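Local atomic coordinates of ER-derived vesicles protein ERV41 (Saccharomyces cerevisiae, PDB entry 3ZLC), a protein that travels in COPII-coated vesicles leaving the endoplasmic reticulum and helps move a subset of secretory proteins to the Golgi, also facilitating retrograde transport back to the endoplasmic reticulum. Residues A[61-64]-A[65-68]; A[179-182]-A[183-186]. All coordinates share one frame; numbering follows the deposited sequence.

Contact 1. Residues A[61-64]-A[65-68]; sequences FIPY and DTKV
T66 turns its side chain back toward P63 and the carbonyl of Y64 at a tight bend in the lumenal domain, just ahead of the short strand 67-68. D65, with positive phi and psi (49° and 40°), reverses the chain. The P63 carbonyl O stays 4.0 Å from T66 N, so the usual turn bond is missing. The threonine hydroxyl occupies the inside of the bend instead. With OG1 beside its own backbone N (chi1 -66°), it lies 3.1 Å from Y64 O and 3.3 Å from P63 O; its proton probably goes to one of these carbonyls, but which is not settled. The threonine side chain lies across the proline ring, OG1 3.8 Å from P63 CB. The same rotation sets T66 CG2 anti to the backbone N, where it meets I62 CG2 at 4.2 Å; A178 and V157 continue this apolar side. A water closes the bend by donating to P63 O at 3.1 Å and to T66 O at 2.7 Å, while R92 reaches I62 O and, weakly, P63 O. The chemistry implies a bend held by water and arginine at its carbonyls, probably with a further bond from the hydroxyl, and with the I62 and T66 methyls packed toward strand 177-179.

Contact 2. Residues A[179-182]-A[183-186]; sequences QFNQ and DEPL
A type I beta turn running from N181 to E184 begins with an Asx turn, and the two together form an Asx motif in the surface loop between strands 177-179 and 188-200. The side chain of N181 carries the contact. Its CG lies anti to the backbone N (chi1 -176°), which swings the amide forward alongside the turn and presents OD1 to two successive N-H groups. D183 N donates to N181 OD1 at 2.9 Å, meeting the C=O at 146° and slightly tilted from its plane; this is the bond that defines the Asx turn. E184 N is shared. Its bond to N181 O, at 3.1 Å, closes the beta turn, and a weak second bond runs to N181 OD1 at 3.0 Å. OD1 thus takes one good and one weak bond, which together probably hold the amide in this rotation and leave ND2 on the far side of CG, next to the glutamate. There N181 and E184 lie side by side and point the same way, their amide and carboxylate planes almost perpendicular (89°). E184 bends at its second torsion, so its carboxylate leaves the turn while its aliphatic part remains against the asparagine. Outside the turn, N155 OD1 receives the N181 N-H, and Q182, turned outward, packs on P88 and F91. P185 follows directly, its CD 4.0 Å from Q182 O. Over one face of the asparagine amide, E184 CG approaches N181 ND2 to 3.5 Å.

From the N terminus, the chain leaves strand 53-57 and reaches contact 1, which rounds the bend leading into strand 67-68 at an outer edge of the six-stranded sheet. Much later it runs through strand 177-179, which pairs in parallel with 67-68, and immediately enters contact 2, the turn on the way to the long strand 188-200 of the other sheet. The two local contacts follow in series and neither encloses the other. Their centres lie about 15 Å apart, and F180 bridges them: its CE2 packs 3.3 Å from V68 CG1, and its CD2 lies 3.5 Å from I62 CD1. The ring thus joins the exit of strand 177-179 to edge strand 67-68 and the loop before it.

Contact 1. Residues A[61-64]-A[65-68]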
loop_
_atom_site.group_PDB
_atom_site.type_symbol
_atom_site.label_atom_id
_atom_site.label_comp_id
_atom_site.label_asym_id
_atom_site.label_seq_id
_atom_site.Cartn_x
_atom_site.Cartn_y
_atom_site.Cartn_z
ATOM N N PHE A 61 0.512 0.139 -15.489
ATOM C CA PHE A 61 0.173 1.474 -15.964
ATOM C C PHE A 61 -0.109 2.386 -14.788
ATOM O O PHE A 61 -0.407 1.927 -13.679
ATOM C CB PHE A 61 -1.022 1.449 -16.932
ATOM C CG PHE A 61 -2.369 1.289 -16.255
ATOM C CD1 PHE A 61 -2.811 0.036 -15.834
ATOM C CD2 PHE A 61 -3.201 2.395 -16.057
ATOM C CE1 PHE A 61 -4.062 -0.111 -15.224
ATOM C CE2 PHE A 61 -4.459 2.255 -15.450
ATOM C CZ PHE A 61 -4.885 1.004 -15.037
ATOM N N ILE A 62 0.008 3.683 -15.022
ATOM C CA ILE A 62 -0.334 4.632 -13.976
ATOM C C ILE A 62 -1.632 5.302 -14.389
ATOM O O ILE A 62 -1.692 5.937 -15.446
ATOM C CB ILE A 62 0.770 5.670 -13.776
ATOM C CG1 ILE A 62 2.078 4.957 -13.388
ATOM C CG2 ILE A 62 0.354 6.668 -12.691
ATOM C CD1 ILE A 62 3.322 5.821 -13.521
ATOM N N PRO A 63 -2.689 5.134 -13.575
ATOM C CA PRO A 63 -4.000 5.664 -13.968
ATOM C C PRO A 63 -4.044 7.189 -13.940
ATOM O O PRO A 63 -3.167 7.816 -13.354
ATOM C CB PRO A 63 -4.947 5.109 -12.893
ATOM C CG PRO A 63 -4.201 3.976 -12.234
ATOM C CD PRO A 63 -2.756 4.397 -12.297
ATOM N N TYR A 64 -5.041 7.782 -14.592
ATOM C CA TYR A 64 -5.269 9.221 -14.452
ATOM C C TYR A 64 -5.762 9.554 -13.041
ATOM O O TYR A 64 -6.018 8.647 -12.253
ATOM C CB TYR A 64 -6.252 9.695 -15.512
ATOM C CG TYR A 64 -5.653 9.673 -16.890
ATOM C CD1 TYR A 64 -4.539 10.451 -17.187
ATOM C CD2 TYR A 64 -6.182 8.867 -17.892
ATOM C CE1 TYR A 64 -3.973 10.439 -18.448
ATOM C CE2 TYR A 64 -5.618 8.850 -19.169
ATOM C CZ TYR A 64 -4.512 9.640 -19.431
ATOM O OH TYR A 64 -3.925 9.639 -20.674
ATOM N N ASP A 65 -5.874 10.850 -12.726
ATOM C CA ASP A 65 -6.273 11.310 -11.389
ATOM C C ASP A 65 -5.497 10.647 -10.264
ATOM O O ASP A 65 -6.058 10.309 -9.217
ATOM C CB ASP A 65 -7.774 11.114 -11.190
ATOM C CG ASP A 65 -8.561 11.619 -12.354
ATOM O OD1 ASP A 65 -8.123 12.620 -12.953
ATOM O OD2 ASP A 65 -9.589 11.002 -12.696
ATOM N N THR A 66 -4.201 10.485 -10.503
ATOM C CA THR A 66 -3.277 9.852 -9.557
ATOM C C THR A 66 -2.084 10.774 -9.350
ATOM O O THR A 66 -1.473 11.242 -10.324
ATOM C CB THR A 66 -2.805 8.480 -10.102
ATOM O OG1 THR A 66 -3.926 7.602 -10.149
ATOM C CG2 THR A 66 -1.708 7.830 -9.198
ATOM N N LYS A 67 -1.788 11.073 -8.084
ATOM C CA LYS A 67 -0.624 11.871 -7.727
ATOM C C LYS A 67 0.597 11.041 -8.046
ATOM O O LYS A 67 0.654 9.839 -7.734
ATOM C CB LYS A 67 -0.597 12.148 -6.216
ATOM C CG LYS A 67 -1.768 12.933 -5.699
ATOM C CD LYS A 67 -1.967 12.707 -4.195
ATOM C CE LYS A 67 -0.833 13.235 -3.349
ATOM N NZ LYS A 67 -1.332 13.685 -1.971
ATOM N N VAL A 68 1.589 11.679 -8.640
ATOM C CA VAL A 68 2.790 10.974 -9.064
ATOM C C VAL A 68 3.930 11.532 -8.228
ATOM O O VAL A 68 4.516 12.560 -8.562
ATOM C CB VAL A 68 2.991 11.150 -10.553
ATOM C CG1 VAL A 68 4.139 10.310 -11.016
ATOM C CG2 VAL A 68 1.730 10.707 -11.257
HETATM O O HOH W 1 -2.197 10.774 -12.925
#

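Contact 2. Residues A[179-182]-A[183-186]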
loop_
_atom_site.group_PDB
_atom_site.type_symbol
_atom_site.label_atom_id
_atom_site.label_comp_id
_atom_site.label_asym_id
_atom_site.label_seq_id
_atom_site.Cartn_x
_atom_site.Cartn_y
_atom_site.Cartn_z
ATOM N N GLN A 179 4.511 5.939 -7.275
ATOM C CA GLN A 179 5.936 6.242 -7.311
ATOM C C GLN A 179 6.577 5.422 -8.423
ATOM O O GLN A 179 6.307 4.228 -8.569
ATOM C CB GLN A 179 6.586 5.949 -5.950
ATOM C CG GLN A 179 6.156 6.946 -4.866
ATOM C CD GLN A 179 7.126 7.053 -3.693
ATOM O OE1 GLN A 179 8.231 7.579 -3.834
ATOM N NE2 GLN A 179 6.700 6.574 -2.519
ATOM N N PHE A 180 7.413 6.073 -9.220
ATOM C CA PHE A 180 8.158 5.367 -10.241
ATOM C C PHE A 180 9.449 6.094 -10.563
ATOM O O PHE A 180 9.553 7.312 -10.423
ATOM C CB PHE A 180 7.326 5.186 -11.511
ATOM C CG PHE A 180 7.215 6.420 -12.331
ATOM C CD1 PHE A 180 8.153 6.700 -13.316
ATOM C CD2 PHE A 180 6.173 7.304 -12.127
ATOM C CE1 PHE A 180 8.061 7.848 -14.074
ATOM C CE2 PHE A 180 6.068 8.448 -12.893
ATOM C CZ PHE A 180 7.016 8.726 -13.862
ATOM N N ASN A 181 10.424 5.330 -11.021
ATOM C CA ASN A 181 11.723 5.876 -11.385
ATOM C C ASN A 181 12.308 4.867 -12.345
ATOM O O ASN A 181 12.733 3.787 -11.927
ATOM C CB ASN A 181 12.620 6.034 -10.143
ATOM C CG ASN A 181 13.970 6.687 -10.459
ATOM O OD1 ASN A 181 14.494 6.582 -11.574
ATOM N ND2 ASN A 181 14.544 7.354 -9.463
ATOM N N GLN A 182 12.311 5.203 -13.629
ATOM C CA GLN A 182 12.749 4.261 -14.646
ATOM C C GLN A 182 14.244 3.970 -14.519
ATOM O O GLN A 182 14.725 2.946 -15.005
ATOM C CB GLN A 182 12.382 4.777 -16.046
ATOM C CG GLN A 182 10.901 5.149 -16.193
ATOM C CD GLN A 182 10.489 5.433 -17.632
ATOM O OE1 GLN A 182 10.188 6.575 -17.994
ATOM N NE2 GLN A 182 10.457 4.389 -18.455
ATOM N N ASP A 183 14.961 4.858 -13.834
ATOM C CA ASP A 183 16.395 4.689 -13.613
ATOM C C ASP A 183 16.716 3.936 -12.312
ATOM O O ASP A 183 17.820 3.434 -12.138
ATOM C CB ASP A 183 17.093 6.055 -13.630
ATOM C CG ASP A 183 17.011 6.734 -14.989
ATOM O OD1 ASP A 183 16.913 6.020 -16.011
ATOM O OD2 ASP A 183 17.042 7.985 -15.032
ATOM N N GLU A 184 15.755 3.856 -11.400
ATOM C CA GLU A 184 15.973 3.125 -10.155
ATOM C C GLU A 184 14.861 2.108 -9.889
ATOM O O GLU A 184 14.056 2.301 -8.975
ATOM C CB GLU A 184 16.090 4.096 -8.967
ATOM C CG GLU A 184 17.206 5.153 -9.087
ATOM C CD GLU A 184 18.603 4.553 -9.089
ATOM O OE1 GLU A 184 18.776 3.427 -8.576
ATOM O OE2 GLU A 184 19.532 5.211 -9.605
ATOM N N PRO A 185 14.822 1.013 -10.677
ATOM C CA PRO A 185 13.784 -0.017 -10.502
ATOM C C PRO A 185 13.828 -0.719 -9.147
ATOM O O PRO A 185 12.780 -1.147 -8.661
ATOM C CB PRO A 185 14.103 -1.043 -11.612
ATOM C CG PRO A 185 15.549 -0.790 -11.995
ATOM C CD PRO A 185 15.730 0.702 -11.800
ATOM N N LEU A 186 15.019 -0.862 -8.561
ATOM C CA LEU A 186 15.165 -1.619 -7.313
ATOM C C LEU A 186 15.111 -0.737 -6.066
ATOM O O LEU A 186 15.621 -1.096 -4.996
ATOM C CB LEU A 186 16.454 -2.418 -7.340
ATOM C CG LEU A 186 16.445 -3.478 -8.444
ATOM C CD1 LEU A 186 17.812 -4.130 -8.621
ATOM C CD2 LEU A 186 15.407 -4.501 -8.070
#